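Local coordinates for protein thioredoxin peroxidase 2 (Plasmodium falciparum, PDB 2C0D) that probably reduces hydrogen peroxide and organic hydroperoxides to water and alcohols as a thioredoxin-dependent mitochondrial 2-Cys peroxiredoxin, at residues Val48-Phe53 / Lys57-Leu62; Lys29-Phe34 / Phe150-Asn155; Thr69-Thr74 / Leu105-Met110. All blocks are in the same frame, centred on the assembly; numbering follows the deposited sequence.

Contact 1: residues Val48-Phe53 / Lys57-Leu62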
loop_
_atom_site.group_PDB
_atom_site.type_symbol
_atom_site.label_atom_id
_atom_site.label_comp_id
_atom_site.label_asym_id
_atom_site.label_seq_id
_atom_site.Cartn_x
_atom_site.Cartn_y
_atom_site.Cartn_z
ATOM N N VAL B 48 -12.396 12.503 18.508
ATOM C CA VAL B 48 -11.283 12.546 17.568
ATOM C C VAL B 48 -11.814 13.060 16.255
ATOM O O VAL B 48 -12.706 12.470 15.665
ATOM C CB VAL B 48 -10.677 11.129 17.324
ATOM C CG1 VAL B 48 -9.517 11.206 16.324
ATOM C CG2 VAL B 48 -10.222 10.532 18.670
ATOM N N ASP B 49 -11.234 14.165 15.813
ATOM C CA ASP B 49 -11.676 14.890 14.636
ATOM C C ASP B 49 -10.455 15.006 13.740
ATOM O O ASP B 49 -9.491 15.661 14.125
ATOM C CB ASP B 49 -12.113 16.292 15.097
ATOM C CG ASP B 49 -12.529 17.199 13.961
ATOM O OD1 ASP B 49 -12.626 16.715 12.804
ATOM O OD2 ASP B 49 -12.757 18.416 14.240
ATOM N N LEU B 50 -10.496 14.397 12.555
ATOM C CA LEU B 50 -9.303 14.374 11.696
ATOM C C LEU B 50 -8.881 15.796 11.361
ATOM O O LEU B 50 -7.685 16.108 11.310
ATOM C CB LEU B 50 -9.528 13.572 10.415
ATOM C CG LEU B 50 -8.249 13.125 9.701
ATOM C CD1 LEU B 50 -7.411 12.255 10.681
ATOM C CD2 LEU B 50 -8.588 12.348 8.421
ATOM N N SER B 51 -9.865 16.673 11.170
ATOM C CA SER B 51 -9.556 18.023 10.717
ATOM C C SER B 51 -8.788 18.821 11.748
ATOM O O SER B 51 -8.132 19.800 11.393
ATOM C CB SER B 51 -10.797 18.790 10.245
ATOM O OG SER B 51 -11.665 19.039 11.321
ATOM N N SER B 52 -8.793 18.366 13.000
ATOM C CA SER B 52 -8.014 19.048 14.036
ATOM C C SER B 52 -6.500 19.016 13.813
ATOM O O SER B 52 -5.779 19.847 14.367
ATOM C CB SER B 52 -8.344 18.549 15.444
ATOM O OG SER B 52 -7.835 17.250 15.687
ATOM N N PHE B 53 -6.023 18.066 13.011
ATOM C CA PHE B 53 -4.585 17.917 12.793
ATOM C C PHE B 53 -4.093 18.748 11.599
ATOM O O PHE B 53 -2.887 18.895 11.386
ATOM C CB PHE B 53 -4.240 16.428 12.635
ATOM C CG PHE B 53 -4.615 15.602 13.844
ATOM C CD1 PHE B 53 -3.857 15.688 15.013
ATOM C CD2 PHE B 53 -5.740 14.775 13.831
ATOM C CE1 PHE B 53 -4.190 14.953 16.159
ATOM C CE2 PHE B 53 -6.088 14.004 14.984
ATOM C CZ PHE B 53 -5.300 14.105 16.153
ATOM N N LYS B 57 -0.094 18.457 12.119
ATOM C CA LYS B 57 0.550 17.151 12.210
ATOM C C LYS B 57 0.150 16.286 11.007
ATOM O O LYS B 57 -0.951 16.455 10.454
ATOM C CB LYS B 57 0.046 16.393 13.451
ATOM C CG LYS B 57 0.204 17.127 14.783
ATOM C CD LYS B 57 -0.179 16.212 15.899
ATOM C CE LYS B 57 0.934 15.246 16.137
ATOM N NZ LYS B 57 0.803 14.797 17.529
ATOM N N TYR B 58 1.046 15.383 10.621
ATOM C CA TYR B 58 0.702 14.259 9.736
ATOM C C TYR B 58 -0.115 13.279 10.561
ATOM O O TYR B 58 -0.031 13.303 11.800
ATOM C CB TYR B 58 1.963 13.531 9.275
ATOM C CG TYR B 58 2.829 14.353 8.354
ATOM C CD1 TYR B 58 2.684 14.259 6.972
ATOM C CD2 TYR B 58 3.807 15.200 8.868
ATOM C CE1 TYR B 58 3.487 15.025 6.116
ATOM C CE2 TYR B 58 4.628 15.975 8.018
ATOM C CZ TYR B 58 4.446 15.877 6.655
ATOM O OH TYR B 58 5.248 16.619 5.819
ATOM N N CYS B 59 -0.924 12.448 9.897
ATOM C CA CYS B 59 -1.614 11.350 10.592
ATOM C C CYS B 59 -1.278 10.031 9.938
ATOM O O CYS B 59 -1.119 9.970 8.708
ATOM C CB CYS B 59 -3.122 11.524 10.507
ATOM S SG CYS B 59 -3.685 12.956 11.443
ATOM N N CYS B 60 -1.186 8.979 10.740
ATOM C CA CYS B 60 -1.063 7.621 10.203
ATOM C C CYS B 60 -2.308 6.883 10.722
ATOM O O CYS B 60 -2.473 6.751 11.930
ATOM C CB CYS B 60 0.232 6.959 10.689
ATOM S SG CYS B 60 0.351 5.248 10.219
ATOM N N LEU B 61 -3.207 6.502 9.820
ATOM C CA LEU B 61 -4.405 5.762 10.220
ATOM C C LEU B 61 -4.108 4.276 10.092
ATOM O O LEU B 61 -3.789 3.797 8.982
ATOM C CB LEU B 61 -5.595 6.090 9.323
ATOM C CG LEU B 61 -5.903 7.572 9.148
ATOM C CD1 LEU B 61 -7.188 7.781 8.332
ATOM C CD2 LEU B 61 -5.959 8.311 10.526
ATOM N N LEU B 62 -4.249 3.529 11.177
ATOM C CA LEU B 62 -3.938 2.120 11.178
ATOM C C LEU B 62 -5.235 1.355 11.458
ATOM O O LEU B 62 -5.682 1.301 12.618
ATOM C CB LEU B 62 -2.891 1.844 12.279
ATOM C CG LEU B 62 -2.341 0.430 12.459
ATOM C CD1 LEU B 62 -1.380 0.051 11.339
ATOM C CD2 LEU B 62 -1.625 0.337 13.817
#

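Contact 2: residues Lys29-Phe34 / Phe150-Asn155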
loop_
_atom_site.group_PDB
_atom_site.type_symbol
_atom_site.label_atom_id
_atom_site.label_comp_id
_atom_site.label_asym_id
_atom_site.label_seq_id
_atom_site.Cartn_x
_atom_site.Cartn_y
_atom_site.Cartn_z
ATOM N N LYS B 29 -6.333 12.591 -3.058
ATOM C CA LYS B 29 -7.595 13.251 -2.771
ATOM C C LYS B 29 -7.638 13.651 -1.291
ATOM O O LYS B 29 -6.792 13.199 -0.483
ATOM C CB LYS B 29 -8.772 12.364 -3.201
ATOM C CG LYS B 29 -8.780 12.022 -4.734
ATOM N N LYS B 30 -8.585 14.528 -0.961
ATOM C CA LYS B 30 -8.770 14.977 0.428
ATOM C C LYS B 30 -9.316 13.844 1.286
ATOM O O LYS B 30 -10.331 13.228 0.941
ATOM C CB LYS B 30 -9.728 16.162 0.511
ATOM C CG LYS B 30 -9.106 17.540 0.199
ATOM C CD LYS B 30 -7.986 17.884 1.187
ATOM C CE LYS B 30 -8.490 18.641 2.396
ATOM N NZ LYS B 30 -7.920 20.024 2.364
ATOM N N ALA B 31 -8.691 13.633 2.437
ATOM C CA ALA B 31 -9.047 12.523 3.310
ATOM C C ALA B 31 -10.451 12.732 3.914
ATOM O O ALA B 31 -10.843 13.848 4.222
ATOM C CB ALA B 31 -8.015 12.411 4.413
ATOM N N TYR B 32 -11.172 11.638 4.083
ATOM C CA TYR B 32 -12.453 11.664 4.764
ATOM C C TYR B 32 -12.273 12.139 6.192
ATOM O O TYR B 32 -11.552 11.516 6.994
ATOM C CB TYR B 32 -13.074 10.259 4.730
ATOM C CG TYR B 32 -14.357 10.141 5.553
ATOM C CD1 TYR B 32 -15.540 10.797 5.151
ATOM C CD2 TYR B 32 -14.394 9.364 6.707
ATOM C CE1 TYR B 32 -16.728 10.684 5.893
ATOM C CE2 TYR B 32 -15.609 9.237 7.458
ATOM C CZ TYR B 32 -16.752 9.912 7.038
ATOM O OH TYR B 32 -17.956 9.808 7.749
ATOM N N ASN B 33 -12.950 13.246 6.514
ATOM C CA ASN B 33 -12.816 13.895 7.798
ATOM C C ASN B 33 -13.830 13.333 8.791
ATOM O O ASN B 33 -14.933 13.827 8.903
ATOM C CB ASN B 33 -13.064 15.406 7.608
ATOM C CG ASN B 33 -12.859 16.214 8.866
ATOM O OD1 ASN B 33 -12.260 15.759 9.863
ATOM N ND2 ASN B 33 -13.364 17.472 8.828
ATOM N N PHE B 34 -13.432 12.333 9.552
ATOM C CA PHE B 34 -14.375 11.698 10.470
ATOM C C PHE B 34 -14.425 12.391 11.809
ATOM O O PHE B 34 -13.524 13.150 12.167
ATOM C CB PHE B 34 -14.004 10.237 10.663
ATOM C CG PHE B 34 -12.595 10.014 11.135
ATOM C CD1 PHE B 34 -12.294 10.007 12.500
ATOM C CD2 PHE B 34 -11.576 9.768 10.220
ATOM C CE1 PHE B 34 -10.996 9.773 12.925
ATOM C CE2 PHE B 34 -10.290 9.529 10.636
ATOM C CZ PHE B 34 -9.997 9.526 11.999
ATOM N N PHE B 150 -3.056 4.306 6.155
ATOM C CA PHE B 150 -3.028 5.529 5.318
ATOM C C PHE B 150 -2.169 6.587 5.961
ATOM O O PHE B 150 -2.192 6.744 7.194
ATOM C CB PHE B 150 -4.469 6.079 5.194
ATOM C CG PHE B 150 -5.403 5.109 4.497
ATOM C CD1 PHE B 150 -5.620 5.211 3.117
ATOM C CD2 PHE B 150 -6.015 4.067 5.201
ATOM C CE1 PHE B 150 -6.473 4.314 2.466
ATOM C CE2 PHE B 150 -6.841 3.143 4.551
ATOM C CZ PHE B 150 -7.058 3.258 3.180
ATOM N N ILE B 151 -1.471 7.377 5.155
ATOM C CA ILE B 151 -0.739 8.516 5.698
ATOM C C ILE B 151 -1.417 9.762 5.145
ATOM O O ILE B 151 -1.611 9.895 3.899
ATOM C CB ILE B 151 0.761 8.491 5.276
ATOM C CG1 ILE B 151 1.456 7.213 5.752
ATOM C CG2 ILE B 151 1.496 9.802 5.761
ATOM C CD1 ILE B 151 1.392 7.028 7.243
ATOM N N ILE B 152 -1.752 10.670 6.051
ATOM C CA ILE B 152 -2.455 11.911 5.752
ATOM C C ILE B 152 -1.485 13.083 5.990
ATOM O O ILE B 152 -0.858 13.151 7.046
ATOM C CB ILE B 152 -3.674 12.059 6.720
ATOM C CG1 ILE B 152 -4.517 10.766 6.751
ATOM C CG2 ILE B 152 -4.504 13.326 6.419
ATOM C CD1 ILE B 152 -5.128 10.366 5.419
ATOM N N ASP B 153 -1.346 14.000 5.041
ATOM C CA ASP B 153 -0.389 15.095 5.285
ATOM C C ASP B 153 -1.017 16.276 6.039
ATOM O O ASP B 153 -2.189 16.229 6.470
ATOM C CB ASP B 153 0.332 15.498 3.960
ATOM C CG ASP B 153 -0.591 16.246 2.994
ATOM O OD1 ASP B 153 -1.678 16.710 3.426
ATOM O OD2 ASP B 153 -0.226 16.399 1.792
ATOM N N LYS B 154 -0.235 17.339 6.215
ATOM C CA LYS B 154 -0.702 18.488 6.986
ATOM C C LYS B 154 -1.775 19.336 6.275
ATOM O O LYS B 154 -2.363 20.219 6.904
ATOM C CB LYS B 154 0.482 19.357 7.421
ATOM C CG LYS B 154 1.441 18.656 8.370
ATOM C CD LYS B 154 2.575 19.576 8.881
ATOM C CE LYS B 154 3.707 19.699 7.850
ATOM N NZ LYS B 154 4.764 20.645 8.334
ATOM N N ASN B 155 -2.005 19.076 4.981
ATOM C CA ASN B 155 -3.077 19.687 4.217
ATOM C C ASN B 155 -4.333 18.814 4.171
ATOM O O ASN B 155 -5.331 19.181 3.553
ATOM C CB ASN B 155 -2.591 20.010 2.796
ATOM C CG ASN B 155 -1.553 21.135 2.786
ATOM O OD1 ASN B 155 -1.640 22.072 3.581
ATOM N ND2 ASN B 155 -0.546 21.014 1.919
#

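Contact 3: residues Thr69-Thr74 / Leu105-Met110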
loop_
_atom_site.group_PDB
_atom_site.type_symbol
_atom_site.label_atom_id
_atom_site.label_comp_id
_atom_site.label_asym_id
_atom_site.label_seq_id
_atom_site.Cartn_x
_atom_site.Cartn_y
_atom_site.Cartn_z
ATOM N N THR B 69 -10.420 -14.653 14.708
ATOM C CA THR B 69 -9.706 -15.257 13.581
ATOM C C THR B 69 -8.499 -14.409 13.184
ATOM O O THR B 69 -7.393 -14.964 12.982
ATOM C CB THR B 69 -10.607 -15.498 12.376
ATOM O OG1 THR B 69 -11.664 -16.379 12.780
ATOM C CG2 THR B 69 -9.817 -16.198 11.252
ATOM N N PHE B 70 -8.701 -13.093 13.078
ATOM C CA PHE B 70 -7.671 -12.217 12.483
ATOM C C PHE B 70 -6.985 -11.198 13.402
ATOM O O PHE B 70 -6.092 -10.449 12.953
ATOM C CB PHE B 70 -8.264 -11.495 11.273
ATOM C CG PHE B 70 -8.618 -12.409 10.143
ATOM C CD1 PHE B 70 -7.612 -13.079 9.422
ATOM C CD2 PHE B 70 -9.934 -12.627 9.808
ATOM C CE1 PHE B 70 -7.937 -13.933 8.367
ATOM C CE2 PHE B 70 -10.271 -13.489 8.732
ATOM C CZ PHE B 70 -9.261 -14.131 8.023
ATOM N N VAL B 71 -7.368 -11.160 14.680
ATOM C CA VAL B 71 -6.768 -10.197 15.595
ATOM C C VAL B 71 -5.238 -10.401 15.736
ATOM O O VAL B 71 -4.757 -11.543 15.819
ATOM C CB VAL B 71 -7.446 -10.234 16.990
ATOM C CG1 VAL B 71 -7.278 -11.668 17.657
ATOM C CG2 VAL B 71 -6.944 -9.087 17.866
ATOM N N CYS B 72 -4.504 -9.286 15.747
ATOM C CA CYS B 72 -3.031 -9.301 15.722
ATOM C C CYS B 72 -2.484 -8.268 16.726
ATOM O O CYS B 72 -2.161 -7.123 16.376
ATOM C CB CYS B 72 -2.569 -9.055 14.293
ATOM S SG CYS B 72 -0.785 -8.959 14.147
ATOM N N PRO B 73 -2.416 -8.653 18.009
ATOM C CA PRO B 73 -1.930 -7.706 19.018
ATOM C C PRO B 73 -0.460 -7.364 18.778
ATOM O O PRO B 73 -0.037 -6.241 19.058
ATOM C CB PRO B 73 -2.079 -8.453 20.344
ATOM C CG PRO B 73 -2.302 -9.880 20.001
ATOM C CD PRO B 73 -2.780 -9.976 18.576
ATOM N N THR B 74 0.295 -8.301 18.219
ATOM C CA THR B 74 1.742 -8.113 18.061
ATOM C C THR B 74 2.067 -6.845 17.252
ATOM O O THR B 74 3.021 -6.126 17.561
ATOM C CB THR B 74 2.398 -9.368 17.435
ATOM O OG1 THR B 74 1.994 -10.534 18.164
ATOM C CG2 THR B 74 3.924 -9.269 17.455
ATOM N N LEU B 105 -10.627 -0.564 25.544
ATOM C CA LEU B 105 -10.127 -0.497 26.919
ATOM C C LEU B 105 -9.802 -1.926 27.412
ATOM O O LEU B 105 -8.769 -2.154 28.022
ATOM C CB LEU B 105 -11.151 0.177 27.838
ATOM C CG LEU B 105 -10.700 0.216 29.314
ATOM C CD1 LEU B 105 -9.341 0.958 29.447
ATOM C CD2 LEU B 105 -11.869 0.854 30.106
ATOM N N ALA B 106 -10.708 -2.873 27.171
ATOM C CA ALA B 106 -10.490 -4.280 27.559
ATOM C C ALA B 106 -9.214 -4.855 26.916
ATOM O O ALA B 106 -8.451 -5.584 27.563
ATOM C CB ALA B 106 -11.691 -5.106 27.167
ATOM N N TRP B 107 -8.955 -4.482 25.659
ATOM C CA TRP B 107 -7.756 -4.978 24.950
ATOM C C TRP B 107 -6.480 -4.390 25.582
ATOM O O TRP B 107 -5.445 -5.096 25.731
ATOM C CB TRP B 107 -7.848 -4.596 23.475
ATOM C CG TRP B 107 -7.042 -5.493 22.558
ATOM C CD1 TRP B 107 -6.654 -6.795 22.765
ATOM C CD2 TRP B 107 -6.633 -5.149 21.240
ATOM N NE1 TRP B 107 -5.997 -7.273 21.632
ATOM C CE2 TRP B 107 -5.974 -6.277 20.692
ATOM C CE3 TRP B 107 -6.741 -3.987 20.477
ATOM C CZ2 TRP B 107 -5.414 -6.268 19.400
ATOM C CZ3 TRP B 107 -6.151 -3.976 19.160
ATOM C CH2 TRP B 107 -5.520 -5.121 18.667
ATOM N N LYS B 108 -6.540 -3.118 25.976
ATOM C CA LYS B 108 -5.409 -2.444 26.629
ATOM C C LYS B 108 -5.139 -3.030 28.009
ATOM O O LYS B 108 -3.981 -3.188 28.418
ATOM C CB LYS B 108 -5.644 -0.955 26.761
ATOM C CG LYS B 108 -5.607 -0.244 25.393
ATOM C CD LYS B 108 -5.861 1.266 25.498
ATOM C CE LYS B 108 -4.640 1.982 26.014
ATOM N NZ LYS B 108 -4.927 3.466 26.215
ATOM N N ASN B 109 -6.205 -3.348 28.711
ATOM C CA ASN B 109 -6.079 -3.904 30.067
ATOM C C ASN B 109 -5.648 -5.379 30.131
ATOM O O ASN B 109 -5.128 -5.834 31.173
ATOM C CB ASN B 109 -7.376 -3.648 30.836
ATOM C CG ASN B 109 -7.242 -3.971 32.323
ATOM O OD1 ASN B 109 -6.359 -3.443 33.015
ATOM N ND2 ASN B 109 -8.044 -4.900 32.782
ATOM N N MET B 110 -5.809 -6.108 29.035
ATOM C CA MET B 110 -5.559 -7.549 28.973
ATOM C C MET B 110 -4.056 -7.811 29.009
ATOM O O MET B 110 -3.311 -7.125 28.327
ATOM C CB MET B 110 -6.141 -8.071 27.646
ATOM C CG MET B 110 -6.187 -9.564 27.459
ATOM S SD MET B 110 -6.920 -9.879 25.826
ATOM C CE MET B 110 -8.559 -9.207 26.045
#

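Contact 1: residues Val48-Phe53 / Lys57-Leu62
Cys59 pushes its sulfur against the ring of Phe53, and together with Leu50 and Leu61 it forms the buried side of the contact. SG lies 4.2 Å from the centroid of the Phe53 ring and 39° off its normal, a sulfur-aromatic contact that is neither squarely over the face nor at the edge; its closest ring atom is CD2, 3.6 Å from SG. The sulfur also meets a methyl of Leu50, with CD1 3.9 Å from Cys59 SG, and the same methyl goes on to touch Leu61 CD2. In Leu50 a chi1 of -161° swings CG out beside the carbonyl carbon, and chi2 then sets CD1 toward the strand. The Lys57 end is the more open one: both it and Phe53 stay partly exposed. Here Lys57 lays its aliphatic chain obliquely past the ring, CD 3.8 Å from Phe53 CD1, then bends at chi3 and takes its ammonium group to a salt bridge with Glu92. The backbones join at this end too: Lys57 N donates to Phe53 O at 2.9 Å, with an N-H...O angle of 162° and the donor in the carbonyl plane. Asp49 starts an Asx turn, its OD1 taking both N and OG of Ser51 from one face of the carboxylate, while Asp49 O receives N and OG of Ser52. This short helical turn and loop carry the chain from strand 45-49 to strand 58-63, which runs between parallel strand 91-97 and antiparallel strand 144-152.

Contact 2: residues Lys29-Phe34 / Phe150-Asn155
Lys30 reaches over to the backbone of Asn155, while its neighbour Ala31 settles on the side chain of Ile152; the two residues make the contact between them. The lysine chain folds at chi2, chi3 and chi4 instead of extending, and this brings CE to 3.4 Å from Asn155 O and NZ to 3.0 Å from the same oxygen. NZ donates its hydrogen bond almost in line with the carbonyl, at a C=O...N angle of 173°. The accepting residue sits in a turn of its own: Asp153 OD1 takes the N-H of Asn155 from above the carboxylate plane in an Asx turn, at an N...O distance of 2.9 Å. OD1 also accepts from Cys157 N, and OD2 forms a salt bridge with Arg159. This turn is the hairpin link between antiparallel strands 144-152 and 158-164 of the thioredoxin-like peroxiredoxin fold, and the 29-34 loop runs beside it, with backbone hydrogen bonds joining Lys29 to Val158 and Ala31 to Gly156. At Ala31 the side-chain contact is apolar. CB points to the strand end and packs on the CD1 methyl of Ile152, though that side chain has two conformers and the detail is correspondingly less certain; Leu50, Tyr136 and Val158 also pack on Ala31. Further on, Tyr32 leaves the hairpin and hydrogen-bonds through OH to Asp131, and Phe34 lies on Val48 as the chain enters strand 35-39.

Contact 3: residues Thr69-Thr74 / Leu105-Met110
Val71 and Pro73 straddle Cys72 and press on the indole of Trp107, where the peroxidatic loop of the peroxiredoxin fold runs into helix 73-81. Cys72 is the predicted site of the sulfenic acid intermediate. The apolar contacts fall on one corner of the six-membered ring: Val71 CG2 comes to 3.6 Å from Trp107 CZ2 and is 4.1 Å from CE2, approaching obliquely, while Pro73 CB lies 4.1 Å from CZ2. A chi1 of -156° throws the indole out beside the carbonyl carbon of Trp107, leading the ring from helix 101-109 toward the loop. Tyr64 meets the same indole with the two ring planes about 40° apart. The polar and covalent bonds go to other partners. Trp107 NE1 makes a weak hydrogen bond to Gly115 O, and Phe70 O accepts from Arg147 NH2. The CB of Cys72 points away from the 105-110 segment, and SG forms a disulfide with Cys192 of the second subunit, so the model holds the oxidised, cross-linked state of a 2-Cys peroxiredoxin. Against the indole this residue presents backbone: its carbonyl carbon C is at the ring edge, 4.4 Å from Trp107 CZ2.

Contacts 1 and 2 are neighbours, their centres 7 Å apart, on the same side of the chain's centre. They meet through adjacent strands 58-63 and 144-152 of one sheet: Cys59 O and Ile152 N are 2.8 Å apart, as are Leu61 N and Phe150 O, both probable hydrogen bonds. Contact 3 lies on the opposite side, about 22 Å from contact 1 and 26 Å from contact 2, centre to centre. Along the chain, contact 2 closes the longest loop, and contacts 1 and 3 follow one another inside it. Strand 58-63 leads on to helix 73-81, whose start carries contact 3. The distances put the sheet region of contacts 1 and 2 well away from the redox cysteine.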